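Local structure of prepilin (Salmonella typhi, 3FHV) at residues Ala7-Thr19 / Ala100-Gly112. The protein is the structural pilin subunit of the type IVb pilus, an adhesive fibre that probably lets the bacterium attach to host cells through CFTR. Residues are numbered along the deposited sequence; the frame is centred on the assembly and turned at random.
Sequences AGTELTNYQTLAT and ACVSISTGMSRSG
Leu-11 reaches across to the backbone between Ile-104 and Met-108, where Gly-107 has no side chain and the leucine can lie close against the opposite helix. With CG anti to the backbone N (chi1 -175°), CD1 drops to 3.4 Å from Met-108 SD, while CD2 rests over Gly-107 CA at 4.0 Å. Met-108, bent at both chi2 and chi3, runs past Leu-11 and Gln-15 in the opposite direction; its SD lies 3.5 Å from Gln-15 CG and its CE touches Tyr-14 CB. Ile-104 serves the other half of the apolar seam: CG1 meets Ala-7 CB at 3.7 Å, CD1 approaches Glu-10 CB, and CG2 comes obliquely to the Tyr-14 ring, 4.0 Å from CD2. Beyond this contact that ring meets Phe-152, and Tyr-14 OH is hydrogen-bonded to Thr-93.

No hydrogen bond joins the helices. At one end the Ser-103 hydroxyl abuts a methyl, OG 3.2 Å from Ala-7 CB; at the other the Gln-15 amide lies beside Ser-111, with CD 3.4 Å from Ser-111 OG.

The two helix segments approach to 9.5 Å between axes and run in the same general direction, crossing at -43°. Met-108 also touches Phe-152 and Tyr-154 of strand 148-154, so the seam continues onto the antiparallel sheet, consistent with the truncated, soluble globular domain of a type IVb pilin, in which the remaining part of the N-terminal helix packs on that sheet.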
loop_
_atom_site.group_PDB
_atom_site.type_symbol
_atom_site.label_atom_id
_atom_site.label_comp_id
_atom_site.label_asym_id
_atom_site.label_seq_id
_atom_site.Cartn_x
_atom_site.Cartn_y
_atom_site.Cartn_z
ATOM N N ALA A 7 13.811 9.923 -5.513
ATOM C CA ALA A 7 12.333 10.112 -5.406
ATOM C C ALA A 7 11.603 8.776 -5.538
ATOM O O ALA A 7 10.423 8.729 -5.885
ATOM C CB ALA A 7 11.851 11.078 -6.476
ATOM N N GLY A 8 12.321 7.694 -5.256
ATOM C CA GLY A 8 11.741 6.367 -5.346
ATOM C C GLY A 8 10.540 6.177 -4.435
ATOM O O GLY A 8 9.517 5.637 -4.859
ATOM N N THR A 9 10.661 6.613 -3.184
ATOM C CA THR A 9 9.564 6.484 -2.225
ATOM C C THR A 9 8.386 7.325 -2.694
ATOM O O THR A 9 7.244 6.875 -2.682
ATOM C CB THR A 9 9.967 6.982 -0.814
ATOM O OG1 THR A 9 11.035 6.174 -0.314
ATOM C CG2 THR A 9 8.776 6.886 0.156
ATOM N N GLU A 10 8.691 8.549 -3.110
ATOM C CA GLU A 10 7.682 9.481 -3.576
ATOM C C GLU A 10 6.865 8.897 -4.725
ATOM O O GLU A 10 5.631 8.969 -4.723
ATOM C CB GLU A 10 8.355 10.790 -4.006
ATOM C CG GLU A 10 9.010 11.584 -2.863
ATOM C CD GLU A 10 10.229 10.888 -2.241
ATOM O OE1 GLU A 10 10.918 10.116 -2.942
ATOM O OE2 GLU A 10 10.512 11.132 -1.049
ATOM N N LEU A 11 7.553 8.308 -5.699
ATOM C CA LEU A 11 6.888 7.715 -6.853
ATOM C C LEU A 11 5.949 6.595 -6.406
ATOM O O LEU A 11 4.793 6.518 -6.827
ATOM C CB LEU A 11 7.928 7.163 -7.828
ATOM C CG LEU A 11 7.391 6.623 -9.153
ATOM C CD1 LEU A 11 6.811 7.759 -9.987
ATOM C CD2 LEU A 11 8.520 5.946 -9.912
ATOM N N THR A 12 6.457 5.730 -5.540
ATOM C CA THR A 12 5.670 4.623 -5.026
ATOM C C THR A 12 4.468 5.134 -4.232
ATOM O O THR A 12 3.388 4.531 -4.269
ATOM C CB THR A 12 6.535 3.717 -4.126
ATOM O OG1 THR A 12 7.630 3.212 -4.899
ATOM C CG2 THR A 12 5.711 2.537 -3.577
ATOM N N ASN A 13 4.655 6.242 -3.520
ATOM C CA ASN A 13 3.572 6.810 -2.721
ATOM C C ASN A 13 2.421 7.285 -3.592
ATOM O O ASN A 13 1.260 7.013 -3.292
ATOM C CB ASN A 13 4.074 7.974 -1.842
ATOM C CG ASN A 13 4.731 7.494 -0.556
ATOM O OD1 ASN A 13 4.436 6.404 -0.069
ATOM N ND2 ASN A 13 5.602 8.321 0.013
ATOM N N TYR A 14 2.733 7.992 -4.677
ATOM C CA TYR A 14 1.676 8.478 -5.557
ATOM C C TYR A 14 1.000 7.325 -6.284
ATOM O O TYR A 14 -0.211 7.325 -6.465
ATOM C CB TYR A 14 2.238 9.477 -6.578
ATOM C CG TYR A 14 2.844 10.700 -5.928
ATOM C CD1 TYR A 14 2.140 11.416 -4.955
ATOM C CD2 TYR A 14 4.135 11.111 -6.247
ATOM C CE1 TYR A 14 2.721 12.512 -4.306
ATOM C CE2 TYR A 14 4.719 12.198 -5.610
ATOM C CZ TYR A 14 4.013 12.888 -4.639
ATOM O OH TYR A 14 4.606 13.935 -3.983
ATOM N N GLN A 15 1.783 6.337 -6.699
ATOM C CA GLN A 15 1.218 5.208 -7.421
ATOM C C GLN A 15 0.266 4.407 -6.542
ATOM O O GLN A 15 -0.837 4.052 -6.978
ATOM C CB GLN A 15 2.342 4.320 -7.978
ATOM C CG GLN A 15 3.074 4.961 -9.158
ATOM C CD GLN A 15 4.313 4.193 -9.583
ATOM O OE1 GLN A 15 4.486 3.038 -9.225
ATOM N NE2 GLN A 15 5.180 4.838 -10.360
ATOM N N THR A 16 0.676 4.141 -5.305
ATOM C CA THR A 16 -0.170 3.384 -4.393
ATOM C C THR A 16 -1.389 4.192 -3.951
ATOM O O THR A 16 -2.476 3.635 -3.806
ATOM C CB THR A 16 0.620 2.887 -3.144
ATOM O OG1 THR A 16 1.312 3.977 -2.529
ATOM C CG2 THR A 16 1.631 1.820 -3.538
ATOM N N LEU A 17 -1.206 5.496 -3.732
ATOM C CA LEU A 17 -2.311 6.364 -3.332
ATOM C C LEU A 17 -3.365 6.320 -4.441
ATOM O O LEU A 17 -4.565 6.248 -4.168
ATOM C CB LEU A 17 -1.826 7.812 -3.116
ATOM C CG LEU A 17 -2.891 8.860 -2.752
ATOM C CD1 LEU A 17 -3.602 8.463 -1.467
ATOM C CD2 LEU A 17 -2.245 10.234 -2.617
ATOM N N ALA A 18 -2.914 6.339 -5.690
ATOM C CA ALA A 18 -3.831 6.272 -6.829
ATOM C C ALA A 18 -4.572 4.935 -6.819
ATOM O O ALA A 18 -5.790 4.896 -6.968
ATOM C CB ALA A 18 -3.057 6.434 -8.145
ATOM N N THR A 19 -3.834 3.841 -6.640
ATOM C CA THR A 19 -4.445 2.519 -6.603
ATOM C C THR A 19 -5.484 2.420 -5.482
ATOM O O THR A 19 -6.584 1.899 -5.693
ATOM C CB THR A 19 -3.366 1.427 -6.429
ATOM O OG1 THR A 19 -2.563 1.374 -7.616
ATOM C CG2 THR A 19 -4.014 0.057 -6.183
ATOM N N ALA A 100 13.450 16.088 -8.346
ATOM C CA ALA A 100 12.352 15.180 -8.036
ATOM C C ALA A 100 11.247 15.290 -9.079
ATOM O O ALA A 100 10.660 14.291 -9.473
ATOM C CB ALA A 100 11.796 15.485 -6.652
ATOM N N CYS A 101 10.959 16.512 -9.514
ATOM C CA CYS A 101 9.928 16.737 -10.520
ATOM C C CYS A 101 10.236 15.941 -11.787
ATOM O O CYS A 101 9.344 15.353 -12.394
ATOM C CB CYS A 101 9.848 18.229 -10.838
ATOM S SG CYS A 101 8.776 18.754 -12.217
ATOM N N VAL A 102 11.501 15.921 -12.188
ATOM C CA VAL A 102 11.885 15.184 -13.384
ATOM C C VAL A 102 11.753 13.678 -13.205
ATOM O O VAL A 102 11.198 12.988 -14.061
ATOM C CB VAL A 102 13.335 15.496 -13.796
ATOM C CG1 VAL A 102 13.736 14.615 -14.981
ATOM C CG2 VAL A 102 13.460 16.972 -14.165
ATOM N N SER A 103 12.264 13.165 -12.091
ATOM C CA SER A 103 12.197 11.731 -11.836
ATOM C C SER A 103 10.773 11.235 -11.579
ATOM O O SER A 103 10.400 10.156 -12.026
ATOM C CB SER A 103 13.085 11.369 -10.645
ATOM O OG SER A 103 12.589 11.967 -9.467
ATOM N N ILE A 104 9.982 12.015 -10.853
ATOM C CA ILE A 104 8.617 11.616 -10.559
ATOM C C ILE A 104 7.711 11.679 -11.790
ATOM O O ILE A 104 6.940 10.749 -12.051
ATOM C CB ILE A 104 8.015 12.491 -9.446
ATOM C CG1 ILE A 104 8.814 12.300 -8.146
ATOM C CG2 ILE A 104 6.551 12.122 -9.224
ATOM C CD1 ILE A 104 8.472 13.328 -7.066
ATOM N N SER A 105 7.796 12.767 -12.548
ATOM C CA SER A 105 6.950 12.893 -13.724
ATOM C C SER A 105 7.270 11.801 -14.744
ATOM O O SER A 105 6.358 11.179 -15.292
ATOM C CB SER A 105 7.093 14.289 -14.360
ATOM O OG SER A 105 8.406 14.511 -14.834
ATOM N N THR A 106 8.553 11.547 -14.994
ATOM C CA THR A 106 8.902 10.509 -15.956
ATOM C C THR A 106 8.547 9.134 -15.411
ATOM O O THR A 106 8.097 8.259 -16.152
ATOM C CB THR A 106 10.397 10.551 -16.345
ATOM O OG1 THR A 106 11.218 10.416 -15.177
ATOM C CG2 THR A 106 10.712 11.870 -17.039
ATOM N N GLY A 107 8.731 8.947 -14.110
ATOM C CA GLY A 107 8.400 7.669 -13.501
ATOM C C GLY A 107 6.920 7.332 -13.621
ATOM O O GLY A 107 6.557 6.189 -13.924
ATOM N N MET A 108 6.063 8.323 -13.389
ATOM C CA MET A 108 4.617 8.116 -13.475
ATOM C C MET A 108 4.224 7.844 -14.928
ATOM O O MET A 108 3.275 7.104 -15.194
ATOM C CB MET A 108 3.858 9.342 -12.942
ATOM C CG MET A 108 4.035 9.614 -11.435
ATOM S SD MET A 108 3.450 8.293 -10.321
ATOM C CE MET A 108 1.684 8.471 -10.511
ATOM N N SER A 109 4.951 8.446 -15.865
ATOM C CA SER A 109 4.681 8.228 -17.285
ATOM C C SER A 109 4.983 6.769 -17.639
ATOM O O SER A 109 4.167 6.088 -18.259
ATOM C CB SER A 109 5.557 9.135 -18.152
ATOM O OG SER A 109 5.362 8.848 -19.533
ATOM N N ARG A 110 6.159 6.298 -17.233
ATOM C CA ARG A 110 6.583 4.925 -17.512
ATOM C C ARG A 110 5.709 3.903 -16.799
ATOM O O ARG A 110 5.400 2.843 -17.351
ATOM C CB ARG A 110 8.041 4.720 -17.093
ATOM C CG ARG A 110 9.025 5.628 -17.819
ATOM C CD ARG A 110 10.462 5.393 -17.350
ATOM N NE ARG A 110 11.349 6.449 -17.839
ATOM C CZ ARG A 110 12.644 6.548 -17.549
ATOM N NH1 ARG A 110 13.228 5.651 -16.762
ATOM N NH2 ARG A 110 13.358 7.548 -18.054
ATOM N N SER A 111 5.330 4.213 -15.566
ATOM C CA SER A 111 4.473 3.333 -14.784
ATOM C C SER A 111 3.208 3.050 -15.603
ATOM O O SER A 111 2.602 1.980 -15.497
ATOM C CB SER A 111 4.114 4.008 -13.460
ATOM O OG SER A 111 3.355 3.143 -12.635
ATOM N N GLY A 112 2.816 4.033 -16.412
ATOM C CA GLY A 112 1.660 3.897 -17.283
ATOM C C GLY A 112 0.250 3.857 -16.709
ATOM O O GLY A 112 -0.697 3.614 -17.454
#